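Local atomic coordinates of cystalysin (PDB entry 1C7N), a protein that binds pyridoxal-5'-phosphate and belongs to the class I and II aminotransferase family. Residues Ala96-Ala101 / Ile231-Pro236; Ala105-Thr110 / Lys131-Lys136; Gly115-Thr120 / Lys163-Leu168; Lys155-Ser160 / Val193-Leu198. All coordinates share one frame; numbering follows the deposited sequence.

Interaction 1. Residues Ala96-Ala101 / Ile231-Pro236; sequences AGVVPA and ITFTAP. With PLP (pyridoxal-5'-phosphate), chain I.
V98 and A101, on the first turn of helix 98-109, pack against F233 and A235 of segment 231-236 at the PLP pocket of the fold-type I PLP domain. CG1 of V98 stands anti to the backbone N (chi1 174°) and is shared between protein and ligand: it lies 3.8 Å from F233 CB and 3.7 Å from C6 of the PLP ring. The other V98 methyl, CG2, comes within 4.2 Å of A235 CB on one hand and 3.3 Å of PLP O2P on the other. A101 reaches the F233 ring at its edge, near the ring plane, with CB 3.7 Å from CD2. Over one face of that ring, toward the rim, sits I231 CG2 of the same strand. In the next shell, W201 and I250 from the two flanking strands pack on F233, while T234 points away from the helix and its OG1 is hydrogen-bonded to N249 O. The backbone N-H groups of the helix start would be expected to stabilise the negative charge of the PLP phosphate. G97, without a side chain, lets its CA approach PLP O2P to 3.4 Å, and V98 N donates a fairly straight hydrogen bond (161°) to that oxygen at 2.8 Å.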
loop_
_atom_site.group_PDB
_atom_site.type_symbol
_atom_site.label_atom_id
_atom_site.label_comp_id
_atom_site.label_asym_id
_atom_site.label_seq_id
_atom_site.Cartn_x
_atom_site.Cartn_y
_atom_site.Cartn_z
ATOM N N ALA A 96 -3.753 2.345 2.352
ATOM C CA ALA A 96 -3.252 1.023 2.685
ATOM C C ALA A 96 -2.952 1.012 4.177
ATOM O O ALA A 96 -1.797 1.072 4.588
ATOM C CB ALA A 96 -1.985 0.718 1.889
ATOM N N GLY A 97 -4.001 0.960 4.988
ATOM C CA GLY A 97 -3.807 0.944 6.423
ATOM C C GLY A 97 -4.224 2.232 7.101
ATOM O O GLY A 97 -4.162 3.313 6.519
ATOM N N VAL A 98 -4.647 2.108 8.352
ATOM C CA VAL A 98 -5.082 3.250 9.132
ATOM C C VAL A 98 -3.926 4.133 9.589
ATOM O O VAL A 98 -4.040 5.356 9.570
ATOM C CB VAL A 98 -5.893 2.784 10.360
ATOM C CG1 VAL A 98 -6.233 3.971 11.256
ATOM C CG2 VAL A 98 -7.164 2.095 9.892
ATOM N N VAL A 99 -2.813 3.532 10.003
ATOM C CA VAL A 99 -1.684 4.333 10.458
ATOM C C VAL A 99 -1.232 5.308 9.375
ATOM O O VAL A 99 -1.046 6.493 9.646
ATOM C CB VAL A 99 -0.501 3.451 10.909
ATOM C CG1 VAL A 99 0.694 4.326 11.280
ATOM C CG2 VAL A 99 -0.926 2.601 12.109
ATOM N N PRO A 100 -1.047 4.830 8.132
ATOM C CA PRO A 100 -0.622 5.767 7.085
ATOM C C PRO A 100 -1.656 6.885 6.909
ATOM O O PRO A 100 -1.307 8.029 6.602
ATOM C CB PRO A 100 -0.511 4.878 5.849
ATOM C CG PRO A 100 -0.074 3.566 6.431
ATOM C CD PRO A 100 -0.972 3.439 7.654
ATOM N N ALA A 101 -2.930 6.550 7.105
ATOM C CA ALA A 101 -3.991 7.541 6.968
ATOM C C ALA A 101 -3.866 8.577 8.081
ATOM O O ALA A 101 -4.092 9.769 7.855
ATOM C CB ALA A 101 -5.350 6.870 7.020
ATOM N N ILE A 231 -12.855 13.265 10.470
ATOM C CA ILE A 231 -12.246 12.287 9.578
ATOM C C ILE A 231 -12.349 11.004 10.391
ATOM O O ILE A 231 -11.790 10.919 11.480
ATOM C CB ILE A 231 -10.749 12.564 9.310
ATOM C CG1 ILE A 231 -10.581 13.793 8.413
ATOM C CG2 ILE A 231 -10.117 11.344 8.660
ATOM C CD1 ILE A 231 -9.127 14.200 8.201
ATOM N N THR A 232 -13.086 10.024 9.880
ATOM C CA THR A 232 -13.254 8.766 10.595
ATOM C C THR A 232 -12.513 7.637 9.893
ATOM O O THR A 232 -12.755 7.363 8.713
ATOM C CB THR A 232 -14.748 8.391 10.723
ATOM O OG1 THR A 232 -15.434 9.398 11.481
ATOM C CG2 THR A 232 -14.899 7.054 11.424
ATOM N N PHE A 233 -11.605 6.994 10.624
ATOM C CA PHE A 233 -10.816 5.894 10.078
ATOM C C PHE A 233 -11.460 4.544 10.370
ATOM O O PHE A 233 -11.708 4.202 11.526
ATOM C CB PHE A 233 -9.398 5.895 10.669
ATOM C CG PHE A 233 -8.726 7.241 10.654
ATOM C CD1 PHE A 233 -8.979 8.168 11.660
ATOM C CD2 PHE A 233 -7.835 7.583 9.639
ATOM C CE1 PHE A 233 -8.357 9.417 11.657
ATOM C CE2 PHE A 233 -7.210 8.833 9.627
ATOM C CZ PHE A 233 -7.472 9.749 10.639
ATOM N N THR A 234 -11.755 3.784 9.319
ATOM C CA THR A 234 -12.339 2.456 9.498
ATOM C C THR A 234 -11.634 1.501 8.557
ATOM O O THR A 234 -10.940 1.923 7.625
ATOM C CB THR A 234 -13.846 2.404 9.151
ATOM O OG1 THR A 234 -14.004 2.337 7.726
ATOM C CG2 THR A 234 -14.565 3.629 9.684
ATOM N N ALA A 235 -11.813 0.209 8.804
ATOM C CA ALA A 235 -11.204 -0.812 7.971
ATOM C C ALA A 235 -11.701 -2.173 8.432
ATOM O O ALA A 235 -12.167 -2.326 9.563
ATOM C CB ALA A 235 -9.678 -0.746 8.075
ATOM N N PRO A 236 -11.625 -3.179 7.552
ATOM C CA PRO A 236 -12.071 -4.531 7.898
ATOM C C PRO A 236 -10.932 -5.380 8.477
ATOM O O PRO A 236 -11.165 -6.496 8.937
ATOM C CB PRO A 236 -12.557 -5.068 6.556
ATOM C CG PRO A 236 -11.512 -4.508 5.618
ATOM C CD PRO A 236 -11.381 -3.064 6.099
HETATM N N1 PLP I . -5.559 1.916 14.978
HETATM C C2 PLP I . -5.632 1.177 16.174
HETATM C C2A PLP I . -6.224 1.923 17.356
HETATM C C3 PLP I . -5.226 -0.228 16.094
HETATM O O3 PLP I . -5.210 -0.839 17.280
HETATM C C4 PLP I . -4.839 -0.775 14.847
HETATM C C4A PLP I . -4.520 -2.194 14.703
HETATM C C5 PLP I . -4.842 0.119 13.645
HETATM C C6 PLP I . -5.175 1.439 13.749
HETATM C C5A PLP I . -4.784 -0.586 12.293
HETATM O O4P PLP I . -3.828 -0.310 11.349
HETATM P P PLP I . -4.068 -1.121 9.960
HETATM O O1P PLP I . -2.784 -0.947 9.284
HETATM O O2P PLP I . -5.206 -0.449 9.214
HETATM O O3P PLP I . -4.367 -2.531 10.230
#

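Interaction 2. Residues Ala105-Thr110 / Lys131-Lys136; sequences AVREFT and KNQERK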
loop_
_atom_site.group_PDB
_atom_site.type_symbol
_atom_site.label_atom_id
_atom_site.label_comp_id
_atom_site.label_asym_id
_atom_site.label_seq_id
_atom_site.Cartn_x
_atom_site.Cartn_y
_atom_site.Cartn_z
ATOM N N ALA A 105 -3.131 12.530 7.886
ATOM C CA ALA A 105 -3.997 13.531 8.497
ATOM C C ALA A 105 -3.150 14.618 9.159
ATOM O O ALA A 105 -3.395 15.808 8.972
ATOM C CB ALA A 105 -4.912 12.881 9.523
ATOM N N VAL A 106 -2.149 14.201 9.926
ATOM C CA VAL A 106 -1.269 15.144 10.607
ATOM C C VAL A 106 -0.507 15.974 9.577
ATOM O O VAL A 106 -0.416 17.197 9.678
ATOM C CB VAL A 106 -0.256 14.406 11.503
ATOM C CG1 VAL A 106 0.721 15.399 12.119
ATOM C CG2 VAL A 106 -0.996 13.639 12.591
ATOM N N ARG A 107 0.028 15.291 8.576
ATOM C CA ARG A 107 0.791 15.935 7.521
ATOM C C ARG A 107 0.020 17.061 6.834
ATOM O O ARG A 107 0.533 18.167 6.668
ATOM C CB ARG A 107 1.205 14.883 6.487
ATOM C CG ARG A 107 1.997 15.414 5.302
ATOM C CD ARG A 107 2.533 14.267 4.446
ATOM N NE ARG A 107 3.264 13.294 5.257
ATOM C CZ ARG A 107 2.793 12.099 5.609
ATOM N NH1 ARG A 107 1.584 11.710 5.218
ATOM N NH2 ARG A 107 3.528 11.296 6.367
ATOM N N GLU A 108 -1.222 16.776 6.458
ATOM C CA GLU A 108 -2.052 17.739 5.742
ATOM C C GLU A 108 -2.758 18.831 6.542
ATOM O O GLU A 108 -2.768 19.987 6.126
ATOM C CB GLU A 108 -3.088 16.979 4.905
ATOM C CG GLU A 108 -4.049 17.852 4.106
ATOM C CD GLU A 108 -3.335 18.835 3.195
ATOM O OE1 GLU A 108 -2.298 18.462 2.608
ATOM O OE2 GLU A 108 -3.820 19.977 3.054
ATOM N N PHE A 109 -3.339 18.490 7.688
ATOM C CA PHE A 109 -4.075 19.489 8.448
ATOM C C PHE A 109 -3.384 20.185 9.619
ATOM O O PHE A 109 -4.032 20.884 10.397
ATOM C CB PHE A 109 -5.414 18.892 8.889
ATOM C CG PHE A 109 -6.236 18.376 7.743
ATOM C CD1 PHE A 109 -6.098 17.063 7.304
ATOM C CD2 PHE A 109 -7.091 19.224 7.049
ATOM C CE1 PHE A 109 -6.796 16.601 6.188
ATOM C CE2 PHE A 109 -7.794 18.773 5.928
ATOM C CZ PHE A 109 -7.645 17.461 5.498
ATOM N N THR A 110 -2.077 20.000 9.743
ATOM C CA THR A 110 -1.309 20.663 10.793
ATOM C C THR A 110 0.066 20.998 10.231
ATOM O O THR A 110 0.441 20.519 9.165
ATOM C CB THR A 110 -1.112 19.782 12.055
ATOM O OG1 THR A 110 -0.290 18.654 11.735
ATOM C CG2 THR A 110 -2.452 19.305 12.596
ATOM N N LYS A 131 4.782 13.262 16.808
ATOM C CA LYS A 131 6.139 13.767 16.982
ATOM C C LYS A 131 7.126 13.433 15.868
ATOM O O LYS A 131 8.042 14.213 15.601
ATOM C CB LYS A 131 6.710 13.329 18.336
ATOM C CG LYS A 131 6.996 11.852 18.489
ATOM C CD LYS A 131 7.680 11.602 19.828
ATOM C CE LYS A 131 8.978 12.397 19.934
ATOM N NZ LYS A 131 9.576 12.374 21.302
ATOM N N ASN A 132 6.949 12.289 15.215
ATOM C CA ASN A 132 7.842 11.912 14.128
ATOM C C ASN A 132 7.741 12.910 12.979
ATOM O O ASN A 132 8.630 12.984 12.134
ATOM C CB ASN A 132 7.518 10.499 13.632
ATOM C CG ASN A 132 8.073 9.421 14.545
ATOM O OD1 ASN A 132 8.394 9.681 15.706
ATOM N ND2 ASN A 132 8.178 8.199 14.031
ATOM N N GLN A 133 6.654 13.678 12.948
ATOM C CA GLN A 133 6.472 14.687 11.907
ATOM C C GLN A 133 6.649 16.069 12.532
ATOM O O GLN A 133 6.228 17.087 11.979
ATOM C CB GLN A 133 5.090 14.558 11.258
ATOM C CG GLN A 133 4.859 13.210 10.583
ATOM C CD GLN A 133 3.668 13.213 9.644
ATOM O OE1 GLN A 133 3.693 13.854 8.596
ATOM N NE2 GLN A 133 2.614 12.497 10.019
ATOM N N GLU A 134 7.282 16.072 13.699
ATOM C CA GLU A 134 7.579 17.275 14.464
ATOM C C GLU A 134 6.390 18.130 14.897
ATOM O O GLU A 134 6.475 19.357 14.934
ATOM C CB GLU A 134 8.605 18.131 13.713
ATOM C CG GLU A 134 9.878 17.368 13.372
ATOM C CD GLU A 134 11.007 18.269 12.905
ATOM O OE1 GLU A 134 12.018 17.737 12.393
ATOM O OE2 GLU A 134 10.890 19.504 13.055
ATOM N N ARG A 135 5.277 17.479 15.214
ATOM C CA ARG A 135 4.105 18.189 15.717
ATOM C C ARG A 135 4.200 17.966 17.222
ATOM O O ARG A 135 5.042 17.188 17.672
ATOM C CB ARG A 135 2.810 17.588 15.167
ATOM C CG ARG A 135 2.291 18.222 13.876
ATOM C CD ARG A 135 3.247 18.082 12.691
ATOM N NE ARG A 135 2.571 18.433 11.439
ATOM C CZ ARG A 135 3.141 18.441 10.236
ATOM N NH1 ARG A 135 4.418 18.121 10.091
ATOM N NH2 ARG A 135 2.421 18.757 9.170
ATOM N N LYS A 136 3.363 18.633 18.008
ATOM C CA LYS A 136 3.437 18.458 19.455
ATOM C C LYS A 136 2.353 17.534 20.006
ATOM O O LYS A 136 1.164 17.747 19.779
ATOM C CB LYS A 136 3.359 19.816 20.161
ATOM C CG LYS A 136 4.342 20.864 19.640
ATOM C CD LYS A 136 5.760 20.321 19.512
ATOM C CE LYS A 136 6.304 19.802 20.833
ATOM N NZ LYS A 136 7.659 19.200 20.655
#
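A Schellman motif with E134 as its C-prime residue ends helix 125-131 and leads directly into R135, whose guanidinium grips T110, which follows helix 98-109. The R135 chain bends at chi2 (62°), turning CD off a straight course. The grip is side-on and uses two nitrogens. R135 NE donates to T110 OG1 at 2.9 Å, nearly straight (164°) and close to the guanidinium plane; R135 NH2 reaches T110 O at 2.7 Å from above the carbonyl plane, with a more bent bond. A weak third bond runs from R135 NH2 to V106 O, the same carbonyl that takes the hydroxyl proton of T110. On its own segment R135 NH1 bonds Q133 O at 2.8 Å in the guanidinium plane, so three nitrogens fix the group's rotation. The carbonyls of the helix end would suit its positive charge. V106 slides past the arginine chain, CG1 lying 3.6 Å from R135 NE. Beside this, Q133 OE1 lies over one face of the R107 guanidinium, 3.4 Å from NH2 without bonding; Q133 NE2 instead bonds F103 O and A129 O. V106 and T110 rest on W201 of strand 199-203, R107 packs on A267 of the second subunit, and segment 131-136 runs on into strand 136-139.

Interaction 3. Residues Gly115-Thr120 / Lys163-Leu168; sequences GVIIIT and KNNKAL
L168 carries its CG anti to the backbone N (chi1 169°), and chi2 of 58° then sets CD1, while CG2 of I117 is likewise anti to its own N; the two side chains meet at an oblique angle, L168 CD1 resting 3.6 Å from I117 CG2. The same methyl lies 3.3 Å from I117 O, a close approach of carbon to carbonyl. N165, with CG anti to its carbonyl carbon, extends over the same face of the sheet and crosses I117 at about a right angle, its ND2 3.9 Å from I117 CD1. Its OD1 lies 3.6 Å from G115 CA, an approach that a residue with no side chain accommodates; ND2 is satisfied by L159 O of the preceding helix. These residues belong to adjacent parallel strands, 115-118 and 165-171, inside the mixed seven-stranded sheet of the PLP-binding domain. Three backbone bonds join them: G115 N to N164 O at 3.0 Å, K166 N to G115 O at 2.9 Å, and I117 N to A167 O at 2.8 Å. The register slips between the last two, for G115 pairs with N165 but I117 with L168, leaving one residue more on the second strand, in the manner of a beta bulge. K166 supplies the irregular backbone there, its psi of -17° being far from extended. A167 N, just after it, is buried and has no hydrogen-bond partner. The K166 side chain leads away from strand 115-118, and its NZ bonds K163 O at 3.0 Å.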
loop_
_atom_site.group_PDB
_atom_site.type_symbol
_atom_site.label_atom_id
_atom_site.label_comp_id
_atom_site.label_asym_id
_atom_site.label_seq_id
_atom_site.Cartn_x
_atom_site.Cartn_y
_atom_site.Cartn_z
ATOM N N GLY A 115 -0.127 21.489 17.810
ATOM C CA GLY A 115 -0.408 20.444 18.773
ATOM C C GLY A 115 -1.555 19.558 18.323
ATOM O O GLY A 115 -2.460 20.007 17.619
ATOM N N VAL A 116 -1.493 18.288 18.706
ATOM C CA VAL A 116 -2.533 17.310 18.397
ATOM C C VAL A 116 -2.872 16.614 19.712
ATOM O O VAL A 116 -1.991 16.079 20.387
ATOM C CB VAL A 116 -2.058 16.249 17.384
ATOM C CG1 VAL A 116 -3.130 15.174 17.223
ATOM C CG2 VAL A 116 -1.773 16.904 16.045
ATOM N N ILE A 117 -4.151 16.628 20.070
ATOM C CA ILE A 117 -4.600 16.025 21.317
ATOM C C ILE A 117 -4.976 14.554 21.197
ATOM O O ILE A 117 -5.735 14.160 20.306
ATOM C CB ILE A 117 -5.804 16.796 21.890
ATOM C CG1 ILE A 117 -5.381 18.229 22.231
ATOM C CG2 ILE A 117 -6.344 16.088 23.127
ATOM C CD1 ILE A 117 -6.537 19.144 22.558
ATOM N N ILE A 118 -4.425 13.754 22.105
ATOM C CA ILE A 118 -4.695 12.323 22.170
ATOM C C ILE A 118 -5.011 11.970 23.622
ATOM O O ILE A 118 -4.497 12.597 24.555
ATOM C CB ILE A 118 -3.484 11.476 21.720
ATOM C CG1 ILE A 118 -2.255 11.832 22.561
ATOM C CG2 ILE A 118 -3.231 11.672 20.223
ATOM C CD1 ILE A 118 -1.119 10.850 22.416
ATOM N N ILE A 119 -5.867 10.972 23.804
ATOM C CA ILE A 119 -6.254 10.517 25.130
ATOM C C ILE A 119 -5.399 9.288 25.442
ATOM O O ILE A 119 -5.484 8.265 24.758
ATOM C CB ILE A 119 -7.766 10.196 25.158
ATOM C CG1 ILE A 119 -8.549 11.484 24.859
ATOM C CG2 ILE A 119 -8.164 9.627 26.503
ATOM C CD1 ILE A 119 -10.048 11.316 24.810
ATOM N N THR A 120 -4.567 9.412 26.475
ATOM C CA THR A 120 -3.625 8.368 26.866
ATOM C C THR A 120 -3.925 7.653 28.185
ATOM O O THR A 120 -4.669 8.161 29.019
ATOM C CB THR A 120 -2.219 8.969 26.971
ATOM O OG1 THR A 120 -2.211 9.950 28.014
ATOM C CG2 THR A 120 -1.830 9.651 25.659
ATOM N N LYS A 163 -5.401 27.522 21.101
ATOM C CA LYS A 163 -5.384 27.762 19.664
ATOM C C LYS A 163 -4.344 26.970 18.874
ATOM O O LYS A 163 -4.575 26.625 17.712
ATOM C CB LYS A 163 -5.182 29.260 19.412
ATOM C CG LYS A 163 -4.137 29.901 20.332
ATOM C CD LYS A 163 -4.643 29.995 21.777
ATOM C CE LYS A 163 -3.509 30.241 22.761
ATOM N NZ LYS A 163 -3.982 30.196 24.179
ATOM N N ASN A 164 -3.200 26.687 19.490
ATOM C CA ASN A 164 -2.152 25.946 18.796
ATOM C C ASN A 164 -2.547 24.495 18.537
ATOM O O ASN A 164 -2.000 23.846 17.642
ATOM C CB ASN A 164 -0.846 25.986 19.586
ATOM C CG ASN A 164 0.326 25.446 18.787
ATOM O OD1 ASN A 164 0.618 25.926 17.688
ATOM N ND2 ASN A 164 1.005 24.441 19.332
ATOM N N ASN A 165 -3.485 23.986 19.327
ATOM C CA ASN A 165 -3.948 22.616 19.155
ATOM C C ASN A 165 -4.923 22.626 17.992
ATOM O O ASN A 165 -5.906 23.366 17.996
ATOM C CB ASN A 165 -4.605 22.112 20.443
ATOM C CG ASN A 165 -3.630 22.081 21.604
ATOM O OD1 ASN A 165 -2.427 21.910 21.404
ATOM N ND2 ASN A 165 -4.138 22.233 22.820
ATOM N N LYS A 166 -4.637 21.808 16.986
ATOM C CA LYS A 166 -5.456 21.772 15.785
ATOM C C LYS A 166 -6.449 20.632 15.664
ATOM O O LYS A 166 -7.378 20.712 14.863
ATOM C CB LYS A 166 -4.542 21.774 14.557
ATOM C CG LYS A 166 -3.511 22.897 14.574
ATOM C CD LYS A 166 -4.186 24.259 14.648
ATOM C CE LYS A 166 -3.171 25.377 14.800
ATOM N NZ LYS A 166 -3.828 26.715 14.840
ATOM N N ALA A 167 -6.272 19.575 16.448
ATOM C CA ALA A 167 -7.191 18.451 16.353
ATOM C C ALA A 167 -7.133 17.481 17.519
ATOM O O ALA A 167 -6.189 17.476 18.311
ATOM C CB ALA A 167 -6.941 17.689 15.047
ATOM N N LEU A 168 -8.172 16.659 17.598
ATOM C CA LEU A 168 -8.297 15.633 18.618
ATOM C C LEU A 168 -8.231 14.270 17.933
ATOM O O LEU A 168 -9.116 13.916 17.153
ATOM C CB LEU A 168 -9.631 15.767 19.357
ATOM C CG LEU A 168 -9.994 14.594 20.276
ATOM C CD1 LEU A 168 -8.902 14.408 21.320
ATOM C CD2 LEU A 168 -11.338 14.856 20.947
#

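Interaction 4. Residues Lys155-Ser160 / Val193-Leu198; sequences KLEKLS and VLKSDL
S160 and S196 bring the last turns of segments 155-160 and 193-195 together, their CA atoms 6.1 Å apart, with S196 N still bonded to V193 O in the last tight turn of the second helix. The polar centre of the contact is the hydroxyl of S160. With chi1 at 69° its OG sits between the backbone N and the carbonyl carbon, in the crowded position, from which it gives its proton to E157 O at 2.6 Å and accepts K195 NZ at 2.7 Å. K195 starts extended and then bends at chi3 (61°) and again at chi4 (57°), which folds its ammonium back to the serine and to I192 O of its own helix. That carbonyl belongs to a helix end, a setting consistent with a favourable place for a positive charge. The lysine chain crosses E157 at about a right angle, K195 CE touching E157 CG at 3.6 Å; the E157 carboxylate makes no salt bridge with K195, OE2 staying 5.3 Å from NZ. Beside these polar groups L198 makes a tight apolar contact, laying CD1 against S160 CB at 3.5 Å, closer than usual for two carbons. Separately, S196 CB abuts S160 O at 3.3 Å. K229 NZ ties V193 O to L198 O across the turn. L156, L159 and L198 all rest on I117 of the sheet, and the chain passes from helix 183-195 through L198 into strand 199-203, completing the beta-alpha-beta crossover from strand 165-171 typical of an alpha/beta sheet layered with helices.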
loop_
_atom_site.group_PDB
_atom_site.type_symbol
_atom_site.label_atom_id
_atom_site.label_comp_id
_atom_site.label_asym_id
_atom_site.label_seq_id
_atom_site.Cartn_x
_atom_site.Cartn_y
_atom_site.Cartn_z
ATOM N N LYS A 155 -9.940 18.891 31.825
ATOM C CA LYS A 155 -8.645 19.060 31.176
ATOM C C LYS A 155 -8.799 19.111 29.659
ATOM O O LYS A 155 -8.142 19.908 28.989
ATOM C CB LYS A 155 -7.702 17.913 31.554
ATOM C CG LYS A 155 -6.353 17.980 30.850
ATOM C CD LYS A 155 -5.449 16.805 31.206
ATOM C CE LYS A 155 -4.953 16.880 32.646
ATOM N NZ LYS A 155 -3.926 15.831 32.923
ATOM N N LEU A 156 -9.669 18.262 29.119
ATOM C CA LEU A 156 -9.881 18.231 27.677
ATOM C C LEU A 156 -10.432 19.558 27.162
ATOM O O LEU A 156 -9.998 20.048 26.118
ATOM C CB LEU A 156 -10.827 17.090 27.290
ATOM C CG LEU A 156 -11.140 16.952 25.793
ATOM C CD1 LEU A 156 -9.849 16.751 25.004
ATOM C CD2 LEU A 156 -12.086 15.782 25.572
ATOM N N GLU A 157 -11.382 20.144 27.887
ATOM C CA GLU A 157 -11.954 21.415 27.456
ATOM C C GLU A 157 -10.877 22.491 27.510
ATOM O O GLU A 157 -10.824 23.377 26.656
ATOM C CB GLU A 157 -13.136 21.827 28.338
ATOM C CG GLU A 157 -13.932 22.986 27.741
ATOM C CD GLU A 157 -15.094 23.434 28.606
ATOM O OE1 GLU A 157 -15.906 22.575 29.011
ATOM O OE2 GLU A 157 -15.203 24.651 28.870
ATOM N N LYS A 158 -10.018 22.406 28.519
ATOM C CA LYS A 158 -8.936 23.363 28.672
ATOM C C LYS A 158 -8.013 23.299 27.461
ATOM O O LYS A 158 -7.678 24.324 26.871
ATOM C CB LYS A 158 -8.138 23.064 29.941
ATOM C CG LYS A 158 -6.976 24.011 30.171
ATOM C CD LYS A 158 -6.263 23.687 31.467
ATOM C CE LYS A 158 -5.052 24.581 31.672
ATOM N NZ LYS A 158 -4.331 24.234 32.931
ATOM N N LEU A 159 -7.613 22.089 27.087
ATOM C CA LEU A 159 -6.718 21.900 25.949
ATOM C C LEU A 159 -7.326 22.350 24.625
ATOM O O LEU A 159 -6.619 22.855 23.758
ATOM C CB LEU A 159 -6.303 20.431 25.842
ATOM C CG LEU A 159 -5.497 19.848 27.008
ATOM C CD1 LEU A 159 -5.351 18.348 26.826
ATOM C CD2 LEU A 159 -4.133 20.525 27.082
ATOM N N SER A 160 -8.632 22.165 24.469
ATOM C CA SER A 160 -9.310 22.547 23.235
ATOM C C SER A 160 -9.301 24.057 23.042
ATOM O O SER A 160 -9.422 24.550 21.919
ATOM C CB SER A 160 -10.759 22.053 23.242
ATOM O OG SER A 160 -11.531 22.767 24.191
ATOM N N VAL A 193 -15.610 19.939 21.195
ATOM C CA VAL A 193 -15.068 20.052 19.844
ATOM C C VAL A 193 -15.726 21.157 19.024
ATOM O O VAL A 193 -15.034 21.982 18.429
ATOM C CB VAL A 193 -15.200 18.722 19.074
ATOM C CG1 VAL A 193 -14.794 18.918 17.613
ATOM C CG2 VAL A 193 -14.315 17.662 19.725
ATOM N N LEU A 194 -17.056 21.168 18.984
ATOM C CA LEU A 194 -17.793 22.174 18.225
ATOM C C LEU A 194 -17.593 23.580 18.789
ATOM O O LEU A 194 -17.753 24.573 18.078
ATOM C CB LEU A 194 -19.284 21.833 18.209
ATOM C CG LEU A 194 -19.677 20.499 17.567
ATOM C CD1 LEU A 194 -21.184 20.328 17.644
ATOM C CD2 LEU A 194 -19.199 20.456 16.121
ATOM N N LYS A 195 -17.240 23.646 20.070
ATOM C CA LYS A 195 -16.998 24.900 20.779
ATOM C C LYS A 195 -15.644 25.512 20.422
ATOM O O LYS A 195 -15.426 26.713 20.599
ATOM C CB LYS A 195 -17.061 24.644 22.286
ATOM C CG LYS A 195 -16.320 25.653 23.145
ATOM C CD LYS A 195 -16.053 25.093 24.544
ATOM C CE LYS A 195 -15.180 23.838 24.491
ATOM N NZ LYS A 195 -13.870 24.065 23.806
ATOM N N SER A 196 -14.736 24.682 19.922
ATOM C CA SER A 196 -13.400 25.136 19.552
ATOM C C SER A 196 -13.175 24.969 18.057
ATOM O O SER A 196 -14.103 24.656 17.314
ATOM C CB SER A 196 -12.351 24.330 20.311
ATOM O OG SER A 196 -12.402 22.970 19.921
ATOM N N ASP A 197 -11.936 25.178 17.620
ATOM C CA ASP A 197 -11.602 25.038 16.209
ATOM C C ASP A 197 -10.912 23.702 15.963
ATOM O O ASP A 197 -10.228 23.521 14.954
ATOM C CB ASP A 197 -10.685 26.177 15.748
ATOM C CG ASP A 197 -11.323 27.544 15.908
ATOM O OD1 ASP A 197 -12.519 27.689 15.572
ATOM O OD2 ASP A 197 -10.623 28.478 16.359
ATOM N N LEU A 198 -11.092 22.769 16.895
ATOM C CA LEU A 198 -10.488 21.451 16.772
ATOM C C LEU A 198 -11.170 20.620 15.703
ATOM O O LEU A 198 -12.385 20.671 15.529
ATOM C CB LEU A 198 -10.566 20.687 18.096
ATOM C CG LEU A 198 -9.609 21.033 19.236
ATOM C CD1 LEU A 198 -9.953 20.180 20.448
ATOM C CD2 LEU A 198 -8.170 20.786 18.803
#

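Interactions 1, 2 and 3 are buried, whereas interaction 4 lies partly at the surface, its lysine and glutamate exposed. Interactions 1 and 2 use opposite ends of helix 98-109: the N-terminal end faces the PLP phosphate, the C-terminal end receives an arginine, and I231 CD1 touches F109 between them. Interaction 3 joins strands of the same sheet that interaction 1 reaches, mainly by backbone bonding, with side-chain packing added. It meets interaction 2 through the probable hydrogen bond of V116 N with K136 O, and interaction 4 through I117 CD1 on L159 CB and L198 CD2 on A167 N. Protein packs apolar on protein in interaction 1, whereas arginine and lysine bonds near helix C-terminal ends mark interactions 2 and 4.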